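Local coordinates for multiheme cytochrome cf (Carboxydothermus ferrireducens DSM 11255, PDB 6QVM), which probably carries electrons through its eleven c-type hemes to insoluble Fe(III) outside the cell, as an S-layer-associated multiheme reductase, at residues H553-Y558 / Y592-V597. Numbering follows the deposited sequence.
With HEC (heme c), chain N.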
ATOM      1  N   HIS A 553     -25.628   5.152   3.542  1.00 27.45           N
ATOM      2  CA  HIS A 553     -25.113   4.675   2.265  1.00 32.54           C
ATOM      3  C   HIS A 553     -24.147   3.509   2.393  1.00 40.81           C
ATOM      4  O   HIS A 553     -23.929   2.799   1.405  1.00 35.60           O
ATOM      5  CB  HIS A 553     -24.417   5.812   1.510  1.00 33.02           C
ATOM      6  CG  HIS A 553     -25.351   6.851   0.975  1.00 40.82           C
ATOM      7  ND1 HIS A 553     -26.016   6.707  -0.224  1.00 37.93           N
ATOM      8  CD2 HIS A 553     -25.714   8.060   1.466  1.00 41.42           C
ATOM      9  CE1 HIS A 553     -26.756   7.780  -0.445  1.00 49.73           C
ATOM     10  NE2 HIS A 553     -26.593   8.613   0.567  1.00 50.88           N
ATOM     11  N   MET A 554     -23.547   3.297   3.562  1.00 34.91           N
ATOM     12  CA  MET A 554     -22.583   2.210   3.745  1.00 35.64           C
ATOM     13  C   MET A 554     -22.853   1.450   5.043  1.00 34.81           C
ATOM     14  O   MET A 554     -21.991   1.379   5.922  1.00 40.22           O
ATOM     15  CB  MET A 554     -21.152   2.751   3.720  1.00 26.55           C
ATOM     16  CG  MET A 554     -20.789   3.561   2.484  1.00 28.73           C
ATOM     17  SD  MET A 554     -19.019   3.912   2.430  1.00 38.11           S
ATOM     18  CE  MET A 554     -18.365   2.289   2.054  1.00 28.98           C
ATOM     19  N   PRO A 555     -24.037   0.844   5.188  1.00 35.17           N
ATOM     20  CA  PRO A 555     -24.296   0.056   6.397  1.00 28.94           C
ATOM     21  C   PRO A 555     -23.415  -1.179   6.419  1.00 32.41           C
ATOM     22  O   PRO A 555     -23.224  -1.842   5.398  1.00 40.53           O
ATOM     23  CB  PRO A 555     -25.779  -0.314   6.277  1.00 28.79           C
ATOM     24  CG  PRO A 555     -26.334   0.649   5.271  1.00 31.05           C
ATOM     25  CD  PRO A 555     -25.212   0.861   4.304  1.00 29.79           C
ATOM     26  N   ASN A 556     -22.862  -1.469   7.596  1.00 39.20           N
ATOM     27  CA  ASN A 556     -21.987  -2.622   7.804  1.00 39.32           C
ATOM     28  C   ASN A 556     -20.786  -2.614   6.858  1.00 29.85           C
ATOM     29  O   ASN A 556     -20.249  -3.668   6.513  1.00 33.94           O
ATOM     30  CB  ASN A 556     -22.773  -3.930   7.668  1.00 45.44           C
ATOM     31  CG  ASN A 556     -23.883  -4.043   8.693  1.00 69.98           C
ATOM     32  OD1 ASN A 556     -23.669  -3.820   9.884  1.00 71.56           O
ATOM     33  ND2 ASN A 556     -25.080  -4.383   8.231  1.00 71.98           N
ATOM     34  N   GLY A 557     -20.370  -1.431   6.406  1.00 33.23           N
ATOM     35  CA  GLY A 557     -19.235  -1.326   5.511  1.00 33.66           C
ATOM     36  C   GLY A 557     -19.519  -1.655   4.063  1.00 39.68           C
ATOM     37  O   GLY A 557     -18.578  -1.711   3.262  1.00 38.36           O
ATOM     38  N   TYR A 558     -20.779  -1.868   3.693  1.00 35.23           N
ATOM     39  CA  TYR A 558     -21.096  -2.189   2.307  1.00 31.40           C
ATOM     40  C   TYR A 558     -20.798  -1.006   1.393  1.00 32.80           C
ATOM     41  O   TYR A 558     -21.105   0.143   1.717  1.00 35.24           O
ATOM     42  CB  TYR A 558     -22.562  -2.597   2.174  1.00 29.57           C
ATOM     43  CG  TYR A 558     -22.817  -4.057   2.463  1.00 26.91           C
ATOM     44  CD1 TYR A 558     -22.281  -5.044   1.651  1.00 29.37           C
ATOM     45  CD2 TYR A 558     -23.596  -4.448   3.541  1.00 29.35           C
ATOM     46  CE1 TYR A 558     -22.513  -6.378   1.904  1.00 31.75           C
ATOM     47  CE2 TYR A 558     -23.821  -5.783   3.815  1.00 30.08           C
ATOM     48  CZ  TYR A 558     -23.285  -6.744   2.986  1.00 31.07           C
ATOM     49  OH  TYR A 558     -23.516  -8.076   3.242  1.00 34.74           O
ATOM     50  N   TYR A 592     -29.271  -5.276   3.555  1.00 47.85           N
ATOM     51  CA  TYR A 592     -29.057  -4.469   4.744  1.00 42.65           C
ATOM     52  C   TYR A 592     -30.205  -3.488   4.951  1.00 54.06           C
ATOM     53  O   TYR A 592     -30.995  -3.211   4.046  1.00 47.33           O
ATOM     54  CB  TYR A 592     -27.721  -3.717   4.683  1.00 36.93           C
ATOM     55  CG  TYR A 592     -27.465  -2.925   3.413  1.00 34.42           C
ATOM     56  CD1 TYR A 592     -27.951  -1.631   3.257  1.00 29.81           C
ATOM     57  CD2 TYR A 592     -26.694  -3.454   2.388  1.00 37.24           C
ATOM     58  CE1 TYR A 592     -27.694  -0.898   2.102  1.00 32.31           C
ATOM     59  CE2 TYR A 592     -26.440  -2.738   1.233  1.00 29.28           C
ATOM     60  CZ  TYR A 592     -26.940  -1.461   1.094  1.00 30.80           C
ATOM     61  OH  TYR A 592     -26.687  -0.743  -0.052  1.00 34.94           O
ATOM     62  N   ASN A 593     -30.267  -2.960   6.172  1.00 45.55           N
ATOM     63  CA  ASN A 593     -31.215  -1.924   6.565  1.00 42.13           C
ATOM     64  C   ASN A 593     -30.434  -0.633   6.789  1.00 40.75           C
ATOM     65  O   ASN A 593     -29.544  -0.586   7.646  1.00 37.61           O
ATOM     66  CB  ASN A 593     -31.972  -2.341   7.829  1.00 43.26           C
ATOM     67  CG  ASN A 593     -33.084  -1.368   8.213  1.00 45.38           C
ATOM     68  OD1 ASN A 593     -32.957  -0.154   8.056  1.00 39.51           O
ATOM     69  ND2 ASN A 593     -34.178  -1.911   8.745  1.00 42.11           N
ATOM     70  N   SER A 594     -30.771   0.413   6.030  1.00 35.06           N
ATOM     71  CA  SER A 594     -30.026   1.664   6.095  1.00 37.97           C
ATOM     72  C   SER A 594     -30.484   2.585   7.222  1.00 37.74           C
ATOM     73  O   SER A 594     -29.927   3.681   7.357  1.00 39.04           O
ATOM     74  CB  SER A 594     -30.122   2.423   4.763  1.00 39.56           C
ATOM     75  OG  SER A 594     -29.367   1.786   3.747  1.00 42.01           O
ATOM     76  N   CYS A 595     -31.465   2.174   8.036  1.00 32.06           N
ATOM     77  CA  CYS A 595     -32.140   3.102   8.930  1.00 40.14           C
ATOM     78  C   CYS A 595     -32.304   2.605  10.360  1.00 42.18           C
ATOM     79  O   CYS A 595     -32.607   3.424  11.241  1.00 47.36           O
ATOM     80  CB  CYS A 595     -33.531   3.449   8.382  1.00 42.73           C
ATOM     81  SG  CYS A 595     -33.552   3.814   6.621  1.00 40.06           S
ATOM     82  N   SER A 596     -32.104   1.314  10.634  1.00 35.08           N
ATOM     83  CA  SER A 596     -32.448   0.776  11.946  1.00 37.24           C
ATOM     84  C   SER A 596     -31.381   1.023  13.015  1.00 37.33           C
ATOM     85  O   SER A 596     -31.485   0.454  14.107  1.00 39.68           O
ATOM     86  CB  SER A 596     -32.746  -0.718  11.843  1.00 47.46           C
ATOM     87  OG  SER A 596     -31.663  -1.425  11.275  1.00 47.45           O
ATOM     88  N   VAL A 597     -30.371   1.855  12.744  1.00 31.77           N
ATOM     89  CA  VAL A 597     -29.515   2.320  13.831  1.00 35.89           C
ATOM     90  C   VAL A 597     -30.293   3.275  14.726  1.00 40.06           C
ATOM     91  O   VAL A 597     -30.099   3.295  15.947  1.00 44.85           O
ATOM     92  CB  VAL A 597     -28.232   2.965  13.272  1.00 42.10           C
ATOM     93  CG1 VAL A 597     -27.543   3.821  14.326  1.00 37.87           C
ATOM     94  CG2 VAL A 597     -27.282   1.889  12.762  1.00 35.14           C
TER
HETATM   95 FE   HEC N 710     -27.633  10.255   0.752  1.00 38.49          FE
HETATM   96  CHA HEC N 710     -29.363   9.708  -2.135  1.00 36.40           C
HETATM   97  CHB HEC N 710     -24.949  11.469  -1.129  1.00 33.47           C
HETATM   98  CHC HEC N 710     -26.042  11.192   3.592  1.00 27.89           C
HETATM   99  CHD HEC N 710     -30.086   8.670   2.625  1.00 33.74           C
HETATM  100  NA  HEC N 710     -27.214  10.532  -1.235  1.00 34.95           N
HETATM  101  C1A HEC N 710     -28.086  10.222  -2.260  1.00 44.47           C
HETATM  102  C2A HEC N 710     -27.425  10.540  -3.511  1.00 48.90           C
HETATM  103  C3A HEC N 710     -26.210  11.018  -3.238  1.00 41.85           C
HETATM  104  C4A HEC N 710     -26.055  11.026  -1.804  1.00 39.25           C
HETATM  105  CMA HEC N 710     -25.166  11.468  -4.280  1.00 52.55           C
HETATM  106  CAA HEC N 710     -28.030  10.350  -4.913  1.00 54.91           C
HETATM  107  CBA HEC N 710     -27.888   8.874  -5.225  1.00 74.12           C
HETATM  108  CGA HEC N 710     -28.842   8.504  -6.320  1.00 93.18           C
HETATM  109  O1A HEC N 710     -29.609   7.526  -6.135  1.00100.19           O
HETATM  110  O2A HEC N 710     -28.834   9.187  -7.375  1.00 96.08           O
HETATM  111  NB  HEC N 710     -25.812  11.140   1.150  1.00 31.73           N
HETATM  112  C1B HEC N 710     -24.909  11.651   0.233  1.00 33.83           C
HETATM  113  C2B HEC N 710     -23.913  12.414   0.954  1.00 34.67           C
HETATM  114  C3B HEC N 710     -24.204  12.330   2.270  1.00 36.01           C
HETATM  115  C4B HEC N 710     -25.411  11.527   2.412  1.00 34.57           C
HETATM  116  CMB HEC N 710     -22.712  13.124   0.283  1.00 47.56           C
HETATM  117  CAB HEC N 710     -23.426  12.973   3.446  1.00 42.78           C
HETATM  118  CBB HEC N 710     -23.430  14.515   3.345  1.00 44.19           C
HETATM  119  NC  HEC N 710     -27.993   9.947   2.722  1.00 32.99           N
HETATM  120  C1C HEC N 710     -27.194  10.445   3.736  1.00 27.64           C
HETATM  121  C2C HEC N 710     -27.780  10.063   5.007  1.00 36.28           C
HETATM  122  C3C HEC N 710     -28.925   9.397   4.755  1.00 36.52           C
HETATM  123  C4C HEC N 710     -29.064   9.296   3.309  1.00 35.45           C
HETATM  124  CMC HEC N 710     -27.218  10.469   6.389  1.00 35.73           C
HETATM  125  CAC HEC N 710     -29.914   8.785   5.787  1.00 41.20           C
HETATM  126  CBC HEC N 710     -30.566   9.882   6.657  1.00 37.27           C
HETATM  127  ND  HEC N 710     -29.451   9.326   0.316  1.00 35.31           N
HETATM  128  C1D HEC N 710     -30.298   8.748   1.261  1.00 40.27           C
HETATM  129  C2D HEC N 710     -31.458   8.236   0.575  1.00 41.63           C
HETATM  130  C3D HEC N 710     -31.241   8.549  -0.913  1.00 42.08           C
HETATM  131  C4D HEC N 710     -29.966   9.237  -0.980  1.00 43.49           C
HETATM  132  CMD HEC N 710     -32.662   7.512   1.207  1.00 49.57           C
HETATM  133  CAD HEC N 710     -32.206   8.202  -2.068  1.00 49.83           C
HETATM  134  CBD HEC N 710     -31.489   7.258  -3.027  1.00 60.36           C
HETATM  135  CGD HEC N 710     -32.328   6.034  -3.293  1.00 73.95           C
HETATM  136  O1D HEC N 710     -31.779   4.902  -3.193  1.00 69.70           O
HETATM  137  O2D HEC N 710     -33.543   6.184  -3.598  1.00 76.66           O
HETATM  138  O   HOH W   1     -23.853   0.204   0.684  1.00 27.83           O
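The two backbones come closest at Pro555 and Ser594, whose CA atoms are 6.0 Å apart. Residues 553-558 turn away from the end of helix 549-553, which spans a CXXCH heme-binding motif that closes with His553. Residues 592-597 finish the edge strand 589-593 of a four-stranded antiparallel sheet and enter the next CXXCH motif at Cys595. The contact therefore joins two heme attachment sites.

Tyr592 is the centre of the side-chain packing. With CG between the backbone N and the carbonyl carbon (chi1 51°), its ring is directed at residues 553-558. Pro555 and Tyr558 meet the ring from the same side of its plane. Pro555 CG reaches Tyr592 CD1 at 3.4 Å. Pro555 CD makes an off-centre CH-pi contact, 4.2 Å from the Tyr592 ring centroid. At the other long side of the ring, Tyr558 CD2 lies 3.5 Å from Tyr592 CD2. The two tyrosine planes are only 25° apart, but the rings are slid so far that they barely overlap. Ser594 OG also touches the proline, 3.6 Å from Pro555 CG. It hydrogen-bonds to Cys552 O and Gly564 N.

The Tyr592 hydroxyl is hydrogen-bonded to Lys562 O. It also accepts from a water, 3.1 Å from Tyr592 OH. The same water donates to His553 O and, weakly, to Tyr558 O, which links the segments. An alanine at Tyr592 would probably leave Pro555 and Tyr558 without their shared packing surface and Lys562 O and the water without the phenol.

At the end of the strand, Asn593 forms an Asx turn, with Cys595 N donating to Asn593 OD1 at 2.8 Å. Cys595 SG is thioether-linked to another heme. His553 ND1 is hydrogen-bonded to Phe561 O, and His553 NE2 coordinates the heme iron at 2.0 Å, sharing it with His659 NE2.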